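Local coordinates for protein c-di-GMP synthase (Capnocytophaga granulosa, PDB 6WT9) that synthesizes the cyclic dinucleotide 3',3'-c-di-GMP from two GTP molecules as the second messenger of a CBASS antiphage defence system, at residues S17-L22 with P54-N58; P173-K177 with V187-I191; R234-R238 with Y276-K280. All coordinates share one frame. Residues are numbered along the deposited sequence.

Contact 1. Residues S17-L22 with P54-N58; sequences SNPEKL and PEYTN
Residues 17-22 carry the chain from helix 6-17 to helix 23-32, while 54-58 form the first turn of helix 54-71, closed by the bond from Asn-58 N to Pro-54 O (2.8 Å). Asn-18 is the first residue to leave helical geometry (phi/psi -134/69°) and opens a type I beta turn through Pro-19 (-68/-30°) and Glu-20 (-80/-2°) to Lys-21, where Lys-21 N meets Asn-18 O at 3.1 Å. Lys-21 has positive phi (57/44°), and Leu-22 (-69/121°) takes the N-cap position of the following helix. The CA atoms of Asn-18 and Tyr-56 lie 8.1 Å apart, those of Leu-22 and Glu-55 9.3 Å.

Tyr-56, with chi1 m and chi2 -79°, projects from the helix into the linker and supplies half of the 251 Å² buried. Its OH donates a very short hydrogen bond to Asn-18 OD1 (2.4 Å) and accepts one from Glu-20 N (2.9 Å, 141°). Asn-18, chi1 t, folds its amide back over the turn: Leu-22 N donates to Asn-18 OD1 (3.1 Å), and Asn-18 ND2 donates to Leu-22 O (3.0 Å). Pro-19 CD lies 3.5 Å from Tyr-56 CZ. Leu-22, chi1 m and chi2 t, brings CD1 to 3.6 Å from Glu-55 CG and 4.3 Å from Tyr-56 CZ. Ile-25 of helix 23-32 also packs on Tyr-56.

The interhelical linker is thus held to the start of helix 54-71 mainly by one tyrosine. Because the phenol both donates and accepts, it joins the asparagine that braces the turn to the turn's own backbone.

Contact 2. Residues P173-K177 with V187-I191; sequences PKAIK and VDIVI
Strand 185-194 contributes extended residues 187-191, and the incoming chain at 173-177 joins it antiparallel, their end-to-end directions 163° apart. Ile-176 and Ile-189 form a hydrogen-bonded pair (CA-CA 4.9 Å), Lys-177 and Asp-188 a non-hydrogen-bonded pair (CA-CA 4.4 Å).

Both backbone polar groups of Ile-176 are satisfied by Ile-189: Ile-176 N donates to Ile-189 O at 2.9 Å (167°), and Ile-189 N donates to Ile-176 O at 2.6 Å (150°). Beyond this pair, toward Lys-174 and Ile-191, the strands part and a water spans the gap, donating to Lys-174 O (2.5 Å) and accepting from Ile-191 N (2.7 Å). Further backbone bonds join Lys-177 to Asp-169, Val-187 to Ile-178 and, on the other edge of strand 185-194, Asp-188 to Ile-98 and Leu-100. Lys-177, chi1 to chi3 t and chi4 p, forms a salt bridge from NZ to Asp-188 OD1 (chi1 m) at 3.0 Å. Lys-174 NZ turns instead to Glu-223.

Ile-176 and Ile-189, both chi1 m, share the opposite sheet face, CB to CB 4.2 Å, covered by helix 147-164, with helix 54-71 also touching Ile-189. The pairing is that of a beta hairpin within the mixed sheet of a nucleotidyltransferase domain.

Contact 3. Residues R234-R238 with Y276-K280; sequences RINKR and YNIEK
Arg-238 and Tyr-276 bury 131 and 121 Å² of the 356 Å² in this contact, which sets one turn of helix 228-241 against the chain leaving helix 268-276. Residues 234-238 are helical, with Arg-238 N bonded to Arg-234 O at 3.1 Å. Tyr-276 still has helical angles (-62/-24°), whereas Ile-278 and Glu-279 take polyproline II angles (-68/130° and -66/140°).

Arg-238 reaches out with chi1, chi2 and chi3 all t, so its guanidinium sits over the face of the Tyr-276 ring (chi1 t, chi2 80°). The cation-pi distance from Arg-238 CZ to the centroid of that ring is 4.8 Å, only 7° off its normal, and Arg-238 CD lies 3.6 Å from Tyr-276 CE1. The carbonyls Tyr-276 O and Ile-278 O face the guanidinium, 2.6 Å from Arg-238 NH1 and 3.0 Å from Arg-238 NH2, at angles too poor for hydrogen bonds. Lys-280 buries a further 38 Å², its CG 3.4 Å from Arg-238 NE, while its NZ forms a salt bridge with Glu-241. At the ring edge Arg-234 O approaches Tyr-276 CE1 (3.5 Å), and a water links Arg-234 O to Tyr-276 OH, 2.8 Å from each.

This is plain cation-pi packing between helices at the surface. Leu-246 of helix 245-259 touches Arg-238, Val-315 packs on Tyr-276, and Ile-278 packs against Met-249 of helix 245-259 and Leu-295 of helix 291-304.

The three contacts follow one another along the chain without touching. Contact 2 belongs to the mixed sheet and pairs adjacent strands through regular backbone bonds; contacts 1 and 3 each join a helix to an interhelical loop, mainly through side chains. Contacts 1 and 2 are both partly buried (2 of 8 and 4 of 8 touching residues buried), and contact 3 is a surface contact. Helix 54-71 connects the first two: it begins in contact 1, and farther along, Val-67 packs on Val-187 and Ile-189 of contact 2. Tyrosine is prominent in contacts 1 and 3, through direct hydroxyl hydrogen bonds and a cation-pi face respectively. Contacts 2 and 3 lie on opposite sides of the chain's centre.

Contact 1. Residues S17-L22 with P54-N58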
loop_
_atom_site.group_PDB
_atom_site.type_symbol
_atom_site.label_atom_id
_atom_site.label_comp_id
_atom_site.label_asym_id
_atom_site.label_seq_id
_atom_site.Cartn_x
_atom_site.Cartn_y
_atom_site.Cartn_z
ATOM N N SER A 17 -13.735 3.299 1.949
ATOM C CA SER A 17 -13.463 2.863 0.585
ATOM C C SER A 17 -14.324 3.576 -0.450
ATOM O O SER A 17 -13.922 3.662 -1.615
ATOM C CB SER A 17 -13.664 1.348 0.463
ATOM O OG SER A 17 -14.988 0.970 0.799
ATOM N N ASN A 18 -15.489 4.087 -0.055
ATOM C CA ASN A 18 -16.413 4.770 -0.959
ATOM C C ASN A 18 -16.886 6.053 -0.286
ATOM O O ASN A 18 -18.055 6.175 0.099
ATOM C CB ASN A 18 -17.586 3.852 -1.314
ATOM C CG ASN A 18 -18.527 4.459 -2.337
ATOM O OD1 ASN A 18 -18.257 5.517 -2.905
ATOM N ND2 ASN A 18 -19.644 3.783 -2.578
ATOM N N PRO A 19 -15.992 7.034 -0.123
ATOM C CA PRO A 19 -16.368 8.239 0.636
ATOM C C PRO A 19 -17.414 9.091 -0.057
ATOM O O PRO A 19 -18.193 9.767 0.628
ATOM C CB PRO A 19 -15.036 8.989 0.782
ATOM C CG PRO A 19 -14.238 8.554 -0.398
ATOM C CD PRO A 19 -14.610 7.112 -0.629
ATOM N N GLU A 20 -17.457 9.089 -1.386
ATOM C CA GLU A 20 -18.470 9.845 -2.111
ATOM C C GLU A 20 -19.809 9.125 -2.166
ATOM O O GLU A 20 -20.764 9.673 -2.727
ATOM C CB GLU A 20 -17.978 10.154 -3.526
ATOM C CG GLU A 20 -16.638 10.869 -3.552
ATOM C CD GLU A 20 -16.225 11.301 -4.944
ATOM O OE1 GLU A 20 -17.064 11.224 -5.866
ATOM O OE2 GLU A 20 -15.061 11.720 -5.116
ATOM N N LYS A 21 -19.895 7.919 -1.599
ATOM C CA LYS A 21 -21.150 7.174 -1.495
ATOM C C LYS A 21 -21.785 6.952 -2.865
ATOM O O LYS A 21 -22.991 7.126 -3.048
ATOM C CB LYS A 21 -22.125 7.871 -0.545
ATOM C CG LYS A 21 -21.597 8.012 0.872
ATOM C CD LYS A 21 -22.499 8.896 1.717
ATOM C CE LYS A 21 -21.947 9.052 3.125
ATOM N NZ LYS A 21 -22.756 10.005 3.935
ATOM N N LEU A 22 -20.963 6.573 -3.839
ATOM C CA LEU A 22 -21.466 6.258 -5.169
ATOM C C LEU A 22 -22.279 4.973 -5.105
ATOM O O LEU A 22 -21.765 3.924 -4.698
ATOM C CB LEU A 22 -20.306 6.125 -6.154
ATOM C CG LEU A 22 -19.372 7.338 -6.193
ATOM C CD1 LEU A 22 -18.262 7.152 -7.216
ATOM C CD2 LEU A 22 -20.157 8.611 -6.475
ATOM N N PRO A 54 -12.289 1.208 -9.222
ATOM C CA PRO A 54 -11.411 1.978 -10.118
ATOM C C PRO A 54 -11.883 3.401 -10.352
ATOM O O PRO A 54 -11.095 4.228 -10.826
ATOM C CB PRO A 54 -11.426 1.160 -11.418
ATOM C CG PRO A 54 -12.675 0.341 -11.344
ATOM C CD PRO A 54 -12.877 0.034 -9.891
ATOM N N GLU A 55 -13.144 3.711 -10.035
ATOM C CA GLU A 55 -13.615 5.091 -10.096
ATOM C C GLU A 55 -12.738 6.009 -9.255
ATOM O O GLU A 55 -12.369 7.106 -9.691
ATOM C CB GLU A 55 -15.069 5.163 -9.627
ATOM C CG GLU A 55 -15.694 6.544 -9.710
ATOM C CD GLU A 55 -16.389 6.795 -11.033
ATOM O OE1 GLU A 55 -16.173 6.008 -11.979
ATOM O OE2 GLU A 55 -17.159 7.775 -11.123
ATOM N N TYR A 56 -12.385 5.571 -8.043
ATOM C CA TYR A 56 -11.487 6.346 -7.194
ATOM C C TYR A 56 -10.035 6.200 -7.627
ATOM O O TYR A 56 -9.287 7.183 -7.642
ATOM C CB TYR A 56 -11.636 5.916 -5.736
ATOM C CG TYR A 56 -12.972 6.252 -5.123
ATOM C CD1 TYR A 56 -13.249 7.541 -4.689
ATOM C CD2 TYR A 56 -13.952 5.282 -4.967
ATOM C CE1 TYR A 56 -14.469 7.857 -4.126
ATOM C CE2 TYR A 56 -15.175 5.589 -4.401
ATOM C CZ TYR A 56 -15.426 6.878 -3.984
ATOM O OH TYR A 56 -16.640 7.194 -3.421
ATOM N N THR A 57 -9.620 4.979 -7.974
ATOM C CA THR A 57 -8.215 4.732 -8.283
ATOM C C THR A 57 -7.777 5.490 -9.531
ATOM O O THR A 57 -6.656 6.011 -9.587
ATOM C CB THR A 57 -7.972 3.232 -8.451
ATOM O OG1 THR A 57 -8.442 2.542 -7.287
ATOM C CG2 THR A 57 -6.486 2.944 -8.632
ATOM N N ASN A 58 -8.649 5.572 -10.540
ATOM C CA ASN A 58 -8.285 6.279 -11.765
ATOM C C ASN A 58 -8.081 7.767 -11.510
ATOM O O ASN A 58 -7.213 8.391 -12.130
ATOM C CB ASN A 58 -9.351 6.064 -12.839
ATOM C CG ASN A 58 -9.416 4.629 -13.313
ATOM O OD1 ASN A 58 -8.475 3.860 -13.124
ATOM N ND2 ASN A 58 -10.531 4.259 -13.935
#

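Contact 2. Residues P173-K177 with V187-I191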
loop_
_atom_site.group_PDB
_atom_site.type_symbol
_atom_site.label_atom_id
_atom_site.label_comp_id
_atom_site.label_asym_id
_atom_site.label_seq_id
_atom_site.Cartn_x
_atom_site.Cartn_y
_atom_site.Cartn_z
ATOM N N PRO A 173 12.193 16.925 3.876
ATOM C CA PRO A 173 13.338 16.899 2.955
ATOM C C PRO A 173 13.388 15.696 2.027
ATOM O O PRO A 173 14.323 15.602 1.223
ATOM C CB PRO A 173 14.538 16.894 3.915
ATOM C CG PRO A 173 14.030 16.197 5.126
ATOM C CD PRO A 173 12.586 16.604 5.260
ATOM N N LYS A 174 12.432 14.770 2.103
ATOM C CA LYS A 174 12.423 13.617 1.215
ATOM C C LYS A 174 11.277 13.624 0.214
ATOM O O LYS A 174 11.303 12.824 -0.728
ATOM C CB LYS A 174 12.371 12.311 2.023
ATOM C CG LYS A 174 13.698 11.894 2.641
ATOM C CD LYS A 174 13.622 10.470 3.175
ATOM C CE LYS A 174 13.758 10.423 4.690
ATOM N NZ LYS A 174 15.145 10.723 5.140
ATOM N N ALA A 175 10.284 14.494 0.381
ATOM C CA ALA A 175 9.137 14.473 -0.515
ATOM C C ALA A 175 8.444 15.826 -0.503
ATOM O O ALA A 175 8.433 16.528 0.512
ATOM C CB ALA A 175 8.144 13.371 -0.127
ATOM N N ILE A 176 7.866 16.176 -1.649
ATOM C CA ILE A 176 6.983 17.327 -1.786
ATOM C C ILE A 176 5.555 16.810 -1.839
ATOM O O ILE A 176 5.259 15.863 -2.576
ATOM C CB ILE A 176 7.316 18.142 -3.049
ATOM C CG1 ILE A 176 8.796 18.524 -3.074
ATOM C CG2 ILE A 176 6.440 19.387 -3.130
ATOM C CD1 ILE A 176 9.207 19.269 -4.330
ATOM N N LYS A 177 4.667 17.424 -1.062
ATOM C CA LYS A 177 3.268 17.017 -1.004
ATOM C C LYS A 177 2.403 18.148 -1.538
ATOM O O LYS A 177 2.478 19.277 -1.041
ATOM C CB LYS A 177 2.854 16.652 0.424
ATOM C CG LYS A 177 1.448 16.081 0.527
ATOM C CD LYS A 177 1.140 15.593 1.932
ATOM C CE LYS A 177 -0.162 14.808 1.969
ATOM N NZ LYS A 177 -0.102 13.590 1.111
ATOM N N VAL A 187 -0.823 14.207 -3.828
ATOM C CA VAL A 187 0.280 13.564 -4.535
ATOM C C VAL A 187 1.574 13.909 -3.812
ATOM O O VAL A 187 1.833 15.081 -3.516
ATOM C CB VAL A 187 0.360 14.003 -6.013
ATOM C CG1 VAL A 187 1.549 13.343 -6.701
ATOM C CG2 VAL A 187 -0.933 13.679 -6.749
ATOM N N ASP A 188 2.381 12.894 -3.521
ATOM C CA ASP A 188 3.724 13.090 -2.993
ATOM C C ASP A 188 4.733 12.925 -4.122
ATOM O O ASP A 188 4.594 12.036 -4.967
ATOM C CB ASP A 188 4.026 12.103 -1.865
ATOM C CG ASP A 188 3.191 12.362 -0.624
ATOM O OD1 ASP A 188 2.281 13.215 -0.686
ATOM O OD2 ASP A 188 3.446 11.716 0.416
ATOM N N ILE A 189 5.744 13.790 -4.134
ATOM C CA ILE A 189 6.743 13.828 -5.196
ATOM C C ILE A 189 8.103 13.556 -4.571
ATOM O O ILE A 189 8.541 14.296 -3.682
ATOM C CB ILE A 189 6.736 15.174 -5.941
ATOM C CG1 ILE A 189 5.398 15.397 -6.653
ATOM C CG2 ILE A 189 7.885 15.241 -6.935
ATOM C CD1 ILE A 189 4.353 16.115 -5.817
ATOM N N VAL A 190 8.774 12.508 -5.041
ATOM C CA VAL A 190 10.035 12.047 -4.473
ATOM C C VAL A 190 11.122 12.149 -5.535
ATOM O O VAL A 190 10.918 11.735 -6.682
ATOM C CB VAL A 190 9.914 10.606 -3.944
ATOM C CG1 VAL A 190 11.237 10.133 -3.374
ATOM C CG2 VAL A 190 8.815 10.516 -2.897
ATOM N N ILE A 191 12.276 12.692 -5.148
ATOM C CA ILE A 191 13.420 12.870 -6.036
ATOM C C ILE A 191 14.406 11.738 -5.784
ATOM O O ILE A 191 14.789 11.487 -4.636
ATOM C CB ILE A 191 14.085 14.239 -5.811
ATOM C CG1 ILE A 191 13.053 15.364 -5.920
ATOM C CG2 ILE A 191 15.230 14.451 -6.788
ATOM C CD1 ILE A 191 12.329 15.409 -7.247
HETATM O O HOH W 1 13.059 12.866 -2.522
#

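Contact 3. Residues R234-R238 with Y276-K280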
loop_
_atom_site.group_PDB
_atom_site.type_symbol
_atom_site.label_atom_id
_atom_site.label_comp_id
_atom_site.label_asym_id
_atom_site.label_seq_id
_atom_site.Cartn_x
_atom_site.Cartn_y
_atom_site.Cartn_z
ATOM N N ARG A 234 6.265 -7.960 -8.003
ATOM C CA ARG A 234 6.128 -9.247 -7.327
ATOM C C ARG A 234 4.750 -9.407 -6.692
ATOM O O ARG A 234 4.181 -10.505 -6.710
ATOM C CB ARG A 234 7.232 -9.417 -6.281
ATOM C CG ARG A 234 8.554 -9.892 -6.871
ATOM C CD ARG A 234 9.610 -10.161 -5.808
ATOM N NE ARG A 234 10.798 -10.778 -6.395
ATOM C CZ ARG A 234 11.934 -11.005 -5.742
ATOM N NH1 ARG A 234 12.053 -10.663 -4.467
ATOM N NH2 ARG A 234 12.954 -11.572 -6.371
ATOM N N ILE A 235 4.195 -8.328 -6.134
ATOM C CA ILE A 235 2.868 -8.407 -5.532
ATOM C C ILE A 235 1.808 -8.645 -6.602
ATOM O O ILE A 235 0.920 -9.491 -6.442
ATOM C CB ILE A 235 2.569 -7.135 -4.717
ATOM C CG1 ILE A 235 3.490 -7.047 -3.500
ATOM C CG2 ILE A 235 1.110 -7.109 -4.277
ATOM C CD1 ILE A 235 3.289 -5.792 -2.677
ATOM N N ASN A 236 1.885 -7.902 -7.710
ATOM C CA ASN A 236 0.906 -8.064 -8.781
ATOM C C ASN A 236 1.004 -9.435 -9.438
ATOM O O ASN A 236 -0.019 -10.007 -9.830
ATOM C CB ASN A 236 1.085 -6.967 -9.832
ATOM C CG ASN A 236 0.622 -5.612 -9.341
ATOM O OD1 ASN A 236 -0.226 -5.520 -8.454
ATOM N ND2 ASN A 236 1.173 -4.550 -9.919
ATOM N N LYS A 237 2.215 -9.977 -9.560
ATOM C CA LYS A 237 2.381 -11.264 -10.226
ATOM C C LYS A 237 1.813 -12.396 -9.377
ATOM O O LYS A 237 1.054 -13.237 -9.874
ATOM C CB LYS A 237 3.858 -11.500 -10.544
ATOM C CG LYS A 237 4.120 -12.580 -11.582
ATOM C CD LYS A 237 4.559 -13.882 -10.932
ATOM C CE LYS A 237 5.052 -14.882 -11.967
ATOM N NZ LYS A 237 4.003 -15.190 -12.975
ATOM N N ARG A 238 2.158 -12.425 -8.087
ATOM C CA ARG A 238 1.659 -13.483 -7.216
ATOM C C ARG A 238 0.155 -13.379 -7.008
ATOM O O ARG A 238 -0.524 -14.404 -6.873
ATOM C CB ARG A 238 2.380 -13.444 -5.870
ATOM C CG ARG A 238 2.128 -14.667 -4.998
ATOM C CD ARG A 238 3.158 -14.754 -3.890
ATOM N NE ARG A 238 3.276 -16.105 -3.353
ATOM C CZ ARG A 238 4.288 -16.520 -2.600
ATOM N NH1 ARG A 238 5.273 -15.686 -2.299
ATOM N NH2 ARG A 238 4.320 -17.769 -2.153
ATOM N N TYR A 276 2.837 -11.904 1.420
ATOM C CA TYR A 276 3.645 -12.450 0.335
ATOM C C TYR A 276 4.438 -13.674 0.770
ATOM O O TYR A 276 4.799 -14.499 -0.076
ATOM C CB TYR A 276 4.591 -11.368 -0.196
ATOM C CG TYR A 276 5.353 -11.752 -1.444
ATOM C CD1 TYR A 276 4.749 -11.693 -2.693
ATOM C CD2 TYR A 276 6.683 -12.156 -1.376
ATOM C CE1 TYR A 276 5.440 -12.034 -3.839
ATOM C CE2 TYR A 276 7.383 -12.500 -2.517
ATOM C CZ TYR A 276 6.756 -12.437 -3.746
ATOM O OH TYR A 276 7.447 -12.777 -4.889
ATOM N N ASN A 277 4.712 -13.813 2.068
ATOM C CA ASN A 277 5.454 -14.963 2.566
ATOM C C ASN A 277 4.615 -16.236 2.590
ATOM O O ASN A 277 5.183 -17.334 2.604
ATOM C CB ASN A 277 5.994 -14.663 3.966
ATOM C CG ASN A 277 6.775 -15.820 4.554
ATOM O OD1 ASN A 277 6.224 -16.649 5.276
ATOM N ND2 ASN A 277 8.068 -15.884 4.250
ATOM N N ILE A 278 3.287 -16.119 2.587
ATOM C CA ILE A 278 2.429 -17.297 2.633
ATOM C C ILE A 278 2.569 -18.084 1.337
ATOM O O ILE A 278 2.469 -17.524 0.236
ATOM C CB ILE A 278 0.968 -16.893 2.879
ATOM C CG1 ILE A 278 0.847 -16.095 4.178
ATOM C CG2 ILE A 278 0.074 -18.130 2.911
ATOM C CD1 ILE A 278 -0.538 -15.534 4.422
ATOM N N GLU A 279 2.792 -19.390 1.462
ATOM C CA GLU A 279 2.953 -20.239 0.290
ATOM C C GLU A 279 1.655 -20.308 -0.508
ATOM O O GLU A 279 0.561 -20.379 0.059
ATOM C CB GLU A 279 3.393 -21.642 0.710
ATOM C CG GLU A 279 4.759 -21.677 1.381
ATOM C CD GLU A 279 5.161 -23.070 1.831
ATOM O OE1 GLU A 279 4.368 -24.015 1.639
ATOM O OE2 GLU A 279 6.275 -23.220 2.379
ATOM N N LYS A 280 1.789 -20.281 -1.837
ATOM C CA LYS A 280 0.620 -20.239 -2.710
ATOM C C LYS A 280 -0.279 -21.451 -2.507
ATOM O O LYS A 280 -1.509 -21.329 -2.517
ATOM C CB LYS A 280 1.060 -20.154 -4.171
ATOM C CG LYS A 280 1.787 -18.878 -4.546
ATOM C CD LYS A 280 2.599 -19.081 -5.815
ATOM C CE LYS A 280 1.780 -19.788 -6.885
ATOM N NZ LYS A 280 2.598 -20.116 -8.086
HETATM O O HOH W 2 5.796 -12.797 -7.155
#